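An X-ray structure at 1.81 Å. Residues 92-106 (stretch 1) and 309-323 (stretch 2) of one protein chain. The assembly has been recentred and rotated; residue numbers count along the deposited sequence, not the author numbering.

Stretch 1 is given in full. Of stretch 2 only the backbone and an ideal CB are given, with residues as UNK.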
# COMPACT_ATOMS: atom_id res chain seq x y z
N SER A 92 -14.49 -41.52 0.99
CA SER A 92 -14.53 -40.94 -0.35
C SER A 92 -14.85 -39.44 -0.36
O SER A 92 -15.08 -38.84 0.69
CB SER A 92 -15.52 -41.70 -1.24
OG SER A 92 -16.84 -41.63 -0.72
N ARG A 93 -14.86 -38.87 -1.56
CA ARG A 93 -15.33 -37.51 -1.78
C ARG A 93 -16.80 -37.39 -1.38
O ARG A 93 -17.22 -36.36 -0.86
CB ARG A 93 -15.14 -37.12 -3.25
CG ARG A 93 -15.27 -35.63 -3.51
CD ARG A 93 -16.14 -35.32 -4.72
NE ARG A 93 -16.31 -33.88 -4.92
CZ ARG A 93 -16.98 -33.34 -5.93
NH1 ARG A 93 -17.55 -34.11 -6.84
NH2 ARG A 93 -17.08 -32.01 -6.03
N ASP A 94 -17.56 -38.46 -1.60
CA ASP A 94 -18.98 -38.48 -1.28
C ASP A 94 -19.24 -38.37 0.23
O ASP A 94 -20.05 -37.56 0.67
CB ASP A 94 -19.65 -39.73 -1.86
CG ASP A 94 -19.76 -39.68 -3.37
OD1 ASP A 94 -20.25 -38.66 -3.91
OD2 ASP A 94 -19.35 -40.65 -4.03
N ASP A 95 -18.55 -39.20 1.01
CA ASP A 95 -18.62 -39.10 2.47
C ASP A 95 -18.19 -37.70 2.91
O ASP A 95 -18.78 -37.12 3.81
CB ASP A 95 -17.72 -40.15 3.14
CG ASP A 95 -18.35 -41.53 3.18
OD1 ASP A 95 -19.28 -41.79 2.38
OD2 ASP A 95 -17.91 -42.37 4.01
N LEU A 96 -17.16 -37.17 2.26
CA LEU A 96 -16.66 -35.85 2.61
C LEU A 96 -17.70 -34.77 2.30
O LEU A 96 -17.89 -33.85 3.11
CB LEU A 96 -15.34 -35.54 1.89
CG LEU A 96 -14.77 -34.16 2.21
CD1 LEU A 96 -14.57 -34.00 3.72
CD2 LEU A 96 -13.47 -33.88 1.46
N LEU A 97 -18.33 -34.87 1.14
CA LEU A 97 -19.36 -33.91 0.74
C LEU A 97 -20.47 -33.89 1.79
O LEU A 97 -20.91 -32.83 2.21
CB LEU A 97 -19.95 -34.29 -0.62
CG LEU A 97 -20.92 -33.26 -1.22
CD1 LEU A 97 -20.16 -32.12 -1.86
CD2 LEU A 97 -21.90 -33.89 -2.21
N LEU A 98 -20.90 -35.08 2.20
CA LEU A 98 -21.96 -35.20 3.21
C LEU A 98 -21.55 -34.59 4.55
O LEU A 98 -22.33 -33.86 5.17
CB LEU A 98 -22.38 -36.66 3.38
CG LEU A 98 -23.23 -37.12 2.19
CD1 LEU A 98 -23.55 -38.60 2.28
CD2 LEU A 98 -24.51 -36.29 2.13
N LYS A 99 -20.33 -34.90 4.99
CA LYS A 99 -19.80 -34.33 6.22
C LYS A 99 -19.83 -32.81 6.17
O LYS A 99 -20.25 -32.14 7.12
CB LYS A 99 -18.36 -34.80 6.46
CG LYS A 99 -17.73 -34.23 7.72
CD LYS A 99 -18.46 -34.71 8.98
CE LYS A 99 -17.85 -34.12 10.25
NZ LYS A 99 -18.51 -34.65 11.49
N ASN A 100 -19.38 -32.25 5.05
CA ASN A 100 -19.31 -30.80 4.95
C ASN A 100 -20.69 -30.15 4.83
O ASN A 100 -20.91 -29.07 5.36
CB ASN A 100 -18.37 -30.36 3.82
CG ASN A 100 -16.92 -30.46 4.22
OD1 ASN A 100 -16.57 -30.28 5.39
ND2 ASN A 100 -16.06 -30.75 3.25
N ILE A 101 -21.62 -30.82 4.13
CA ILE A 101 -22.97 -30.29 4.01
C ILE A 101 -23.61 -30.14 5.40
O ILE A 101 -24.28 -29.14 5.69
CB ILE A 101 -23.85 -31.17 3.08
CG1 ILE A 101 -23.47 -30.94 1.61
CG2 ILE A 101 -25.32 -30.85 3.25
CD1 ILE A 101 -24.04 -31.96 0.64
N GLY A 102 -23.36 -31.12 6.26
CA GLY A 102 -23.86 -31.07 7.62
C GLY A 102 -23.26 -29.91 8.39
O GLY A 102 -23.96 -29.25 9.16
N ILE A 103 -21.97 -29.66 8.19
CA ILE A 103 -21.31 -28.53 8.82
C ILE A 103 -21.91 -27.20 8.32
O ILE A 103 -22.18 -26.30 9.12
CB ILE A 103 -19.78 -28.57 8.58
CG1 ILE A 103 -19.18 -29.80 9.27
CG2 ILE A 103 -19.11 -27.31 9.09
CD1 ILE A 103 -17.75 -30.10 8.86
N MET A 104 -22.17 -27.11 7.02
CA MET A 104 -22.78 -25.90 6.46
C MET A 104 -24.18 -25.69 7.02
O MET A 104 -24.59 -24.56 7.27
CB MET A 104 -22.85 -25.96 4.93
CG MET A 104 -21.50 -26.02 4.21
SD MET A 104 -20.42 -24.61 4.54
CE MET A 104 -19.38 -25.29 5.83
N LYS A 105 -24.91 -26.79 7.21
CA LYS A 105 -26.26 -26.70 7.76
C LYS A 105 -26.23 -26.06 9.16
O LYS A 105 -26.97 -25.11 9.42
CB LYS A 105 -26.97 -28.08 7.78
CG LYS A 105 -28.43 -28.01 8.24
CD LYS A 105 -29.21 -29.30 7.91
CE LYS A 105 -30.68 -29.20 8.33
NZ LYS A 105 -30.85 -29.06 9.81
N SER A 106 -25.36 -26.54 10.03
CA SER A 106 -25.29 -25.98 11.38
C SER A 106 -24.70 -24.57 11.38
O SER A 106 -25.14 -23.71 12.15
CB SER A 106 -24.53 -26.91 12.34
OG SER A 106 -23.15 -26.93 12.04
N UNK A 309 -25.62 -30.39 -10.55
CA UNK A 309 -26.98 -30.89 -10.36
C UNK A 309 -26.98 -32.13 -9.47
O UNK A 309 -27.85 -32.29 -8.60
CB UNK A 309 -27.63 -31.21 -11.71
N UNK A 310 -26.02 -33.02 -9.70
CA UNK A 310 -25.93 -34.28 -8.97
C UNK A 310 -25.61 -34.04 -7.49
O UNK A 310 -26.25 -34.60 -6.60
CB UNK A 310 -24.87 -35.18 -9.60
N UNK A 311 -24.61 -33.21 -7.24
CA UNK A 311 -24.22 -32.91 -5.87
C UNK A 311 -25.24 -32.05 -5.13
O UNK A 311 -25.38 -32.17 -3.90
CB UNK A 311 -22.86 -32.21 -5.87
N UNK A 312 -25.95 -31.19 -5.86
CA UNK A 312 -26.98 -30.36 -5.25
C UNK A 312 -28.17 -31.22 -4.83
O UNK A 312 -28.83 -30.95 -3.82
CB UNK A 312 -27.43 -29.26 -6.22
N UNK A 313 -28.44 -32.26 -5.62
CA UNK A 313 -29.51 -33.20 -5.30
C UNK A 313 -29.16 -33.98 -4.03
O UNK A 313 -30.03 -34.31 -3.23
CB UNK A 313 -29.75 -34.16 -6.47
N UNK A 314 -27.88 -34.28 -3.87
CA UNK A 314 -27.39 -34.92 -2.65
C UNK A 314 -27.62 -34.01 -1.44
O UNK A 314 -28.04 -34.47 -0.38
CB UNK A 314 -25.90 -35.26 -2.78
N UNK A 315 -27.37 -32.71 -1.62
CA UNK A 315 -27.63 -31.73 -0.57
C UNK A 315 -29.12 -31.66 -0.21
O UNK A 315 -29.48 -31.65 0.97
CB UNK A 315 -27.13 -30.35 -1.01
N UNK A 316 -29.98 -31.61 -1.23
CA UNK A 316 -31.43 -31.68 -1.01
C UNK A 316 -31.81 -32.90 -0.17
O UNK A 316 -32.54 -32.79 0.81
CB UNK A 316 -32.17 -31.72 -2.35
N UNK A 317 -31.31 -34.07 -0.57
CA UNK A 317 -31.60 -35.32 0.13
C UNK A 317 -31.14 -35.28 1.58
O UNK A 317 -31.88 -35.70 2.47
CB UNK A 317 -30.94 -36.49 -0.59
N UNK A 318 -29.93 -34.77 1.82
CA UNK A 318 -29.45 -34.61 3.19
C UNK A 318 -30.40 -33.74 4.01
O UNK A 318 -30.76 -34.10 5.13
CB UNK A 318 -28.05 -34.00 3.19
N UNK A 319 -30.79 -32.59 3.46
CA UNK A 319 -31.68 -31.67 4.18
C UNK A 319 -33.04 -32.31 4.43
O UNK A 319 -33.64 -32.14 5.50
CB UNK A 319 -31.85 -30.37 3.40
N UNK A 320 -33.53 -33.05 3.44
CA UNK A 320 -34.81 -33.74 3.57
C UNK A 320 -34.77 -34.80 4.68
O UNK A 320 -35.76 -35.00 5.38
CB UNK A 320 -35.19 -34.39 2.24
N UNK A 321 -33.62 -35.46 4.83
CA UNK A 321 -33.46 -36.53 5.82
C UNK A 321 -33.20 -35.99 7.23
O UNK A 321 -33.29 -36.72 8.21
CB UNK A 321 -32.31 -37.45 5.41
N UNK A 322 -32.86 -34.71 7.32
CA UNK A 322 -32.53 -34.12 8.62
C UNK A 322 -33.39 -32.92 8.97
O UNK A 322 -32.88 -31.87 9.36
CB UNK A 322 -31.06 -33.71 8.64
N UNK A 323 -34.70 -33.09 8.81
CA UNK A 323 -35.71 -32.10 9.20
C UNK A 323 -35.65 -30.81 8.39
O UNK A 323 -36.19 -30.73 7.28
CB UNK A 323 -35.55 -31.76 10.68

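Stretch 2 is helical through most of its length and packs across the helix of stretch 1.

Position 309 has helical angles and nothing of stretch 1 within reach. Many residues would suit it, polar ones easily. It is Lys309, chi1 m and the rest t.

At position 310 CA-to-CB points sideways, so only a long side chain could approach stretch 1. Arg93 and Asp94 lie that way, one of each charge. The residue is Lys310. Its NZ lies 4.5 Å from Arg93 NH1, a pair of like charges.

Position 311 points toward stretch 1. Its ideal CB is 4.1 Å from Leu97 CD2, and the Arg93 guanidinium is nearby. A medium-sized apolar or polar side chain would fit; an acceptor could also serve Arg93. The residue is Asn311. Its OD1 packs 3.7 Å from Leu97 CD2. Its ND2 is 3.4 Å from Arg93 NH1, but both are donors and no hydrogen bond forms. Asn311 OD1 also accepts from Lys310 NZ at 3.1 Å.

Position 312 points away and 313 is out of reach, so stretch 1 sets no demand on either; small or polar residues would do. They are Ser312 and Ala313.

Position 314 points toward an apolar patch. Its ideal CB is 4.3 Å from Leu97 CD2 and 5.1 Å from Ile101 CD1. Leucine, isoleucine, valine or methionine would suit. Ile314 is found. Its CG2 meets Leu98 CD2 at 3.7 Å and Leu97 CD2 at 4.0 Å.

Position 315 is where the backbones come close: its CA is 6.7 Å from Ile101 CA. The ideal CB points sideways, 3.9 Å from Ile101 CD1. A small residue such as alanine, serine or glycine suits this spacing. Ala315 is found, with CB 3.8 Å from Ile101 CD1.

Position 316 points away and 317 sideways, with no near neighbour in stretch 1. Polar residues are acceptable. They are Asp316 and Asp317.

Position 318 points toward stretch 1, into a hole formed by Leu98, Ile101, Gly102 and Lys105. Gly102 has no side chain, which leaves room for a large residue; an aromatic or a long aliphatic would fit. Tyr318 fills the hole as a knob. Its CD2 is 3.6 Å from Ile101 CG2, and its OH reaches 3.3 Å from Gly102 CA. A CB on Gly102 would lie 2.6 Å from Tyr318 OH, a clash. Two waters link the OH to Leu98 O and, weakly, to Gly102 O.

Position 319 points sideways, its ideal CB 5.2 Å from Lys105 CE. A large side chain could cover the lysine's methylenes. Phe319 does so. Lys105 CD lies over one ring face, 3.6 Å from Phe319 CE2, in a CH-pi contact.

Positions 320 and 321 are out of reach, so small or polar residues would do. They are Ala320 and Lys321.

Position 322 has left the helix. Its ideal CB is 4.5 Å from Lys105 CE, so a polar or acidic residue would suit. Asn322 instead turns its ND2 to Tyr318 O at 3.0 Å. Asn322 O accepts a weak bond from Lys105 NZ at 3.5 Å.

Position 323 has phi 66°, which glycine or asparagine takes most easily, and points sideways. It is Gln323, poorly ordered.

Stretch 2, residues 309-323: KKNSAIADDYFAKNQ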
# COMPACT_ATOMS: atom_id res chain seq x y z
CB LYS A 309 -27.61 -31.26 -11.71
CG LYS A 309 -28.10 -30.10 -12.56
CD LYS A 309 -28.85 -30.68 -13.76
CE LYS A 309 -29.46 -29.64 -14.67
NZ LYS A 309 -30.17 -30.31 -15.79
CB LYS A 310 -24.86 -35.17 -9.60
CG LYS A 310 -24.78 -36.56 -9.02
CD LYS A 310 -23.56 -36.71 -8.12
CE LYS A 310 -22.27 -36.53 -8.90
NZ LYS A 310 -21.10 -36.55 -7.99
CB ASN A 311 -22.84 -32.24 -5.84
CG ASN A 311 -21.71 -33.21 -6.13
OD1 ASN A 311 -21.84 -34.41 -5.89
ND2 ASN A 311 -20.59 -32.69 -6.63
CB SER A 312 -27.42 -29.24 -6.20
OG SER A 312 -26.33 -28.39 -6.54
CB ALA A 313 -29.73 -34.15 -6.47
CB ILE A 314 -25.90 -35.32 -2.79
CG1 ILE A 314 -25.75 -36.45 -3.81
CG2 ILE A 314 -25.31 -35.74 -1.43
CD1 ILE A 314 -24.33 -36.79 -4.15
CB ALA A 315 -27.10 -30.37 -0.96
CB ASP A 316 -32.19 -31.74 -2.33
CG ASP A 316 -32.09 -30.45 -3.13
OD1 ASP A 316 -31.76 -29.40 -2.53
OD2 ASP A 316 -32.35 -30.50 -4.35
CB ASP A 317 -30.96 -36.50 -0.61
CG ASP A 317 -31.14 -37.81 0.12
OD1 ASP A 317 -32.24 -38.40 0.05
OD2 ASP A 317 -30.16 -38.25 0.77
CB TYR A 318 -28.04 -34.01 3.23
CG TYR A 318 -27.49 -33.86 4.63
CD1 TYR A 318 -26.82 -34.92 5.24
CD2 TYR A 318 -27.63 -32.68 5.35
CE1 TYR A 318 -26.31 -34.79 6.53
CE2 TYR A 318 -27.13 -32.54 6.63
CZ TYR A 318 -26.47 -33.60 7.21
OH TYR A 318 -25.96 -33.48 8.49
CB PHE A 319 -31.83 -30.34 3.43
CG PHE A 319 -30.78 -29.32 3.79
CD1 PHE A 319 -29.51 -29.38 3.24
CD2 PHE A 319 -31.08 -28.28 4.67
CE1 PHE A 319 -28.55 -28.44 3.57
CE2 PHE A 319 -30.12 -27.33 5.00
CZ PHE A 319 -28.85 -27.41 4.45
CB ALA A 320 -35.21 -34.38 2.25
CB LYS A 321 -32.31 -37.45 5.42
CG LYS A 321 -32.56 -38.33 4.20
CD LYS A 321 -31.34 -39.22 3.94
CE LYS A 321 -31.50 -40.11 2.71
NZ LYS A 321 -32.65 -41.05 2.81
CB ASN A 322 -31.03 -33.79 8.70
CG ASN A 322 -30.17 -35.04 8.72
OD1 ASN A 322 -30.00 -35.68 9.76
ND2 ASN A 322 -29.64 -35.42 7.56
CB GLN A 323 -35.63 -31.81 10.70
CG GLN A 323 -36.33 -32.84 11.57
CD GLN A 323 -35.96 -34.27 11.21
OE1 GLN A 323 -36.74 -34.99 10.59
NE2 GLN A 323 -34.76 -34.68 11.59
O HOH W 1 -23.41 -34.63 8.17
O HOH W 2 -26.47 -31.34 9.72
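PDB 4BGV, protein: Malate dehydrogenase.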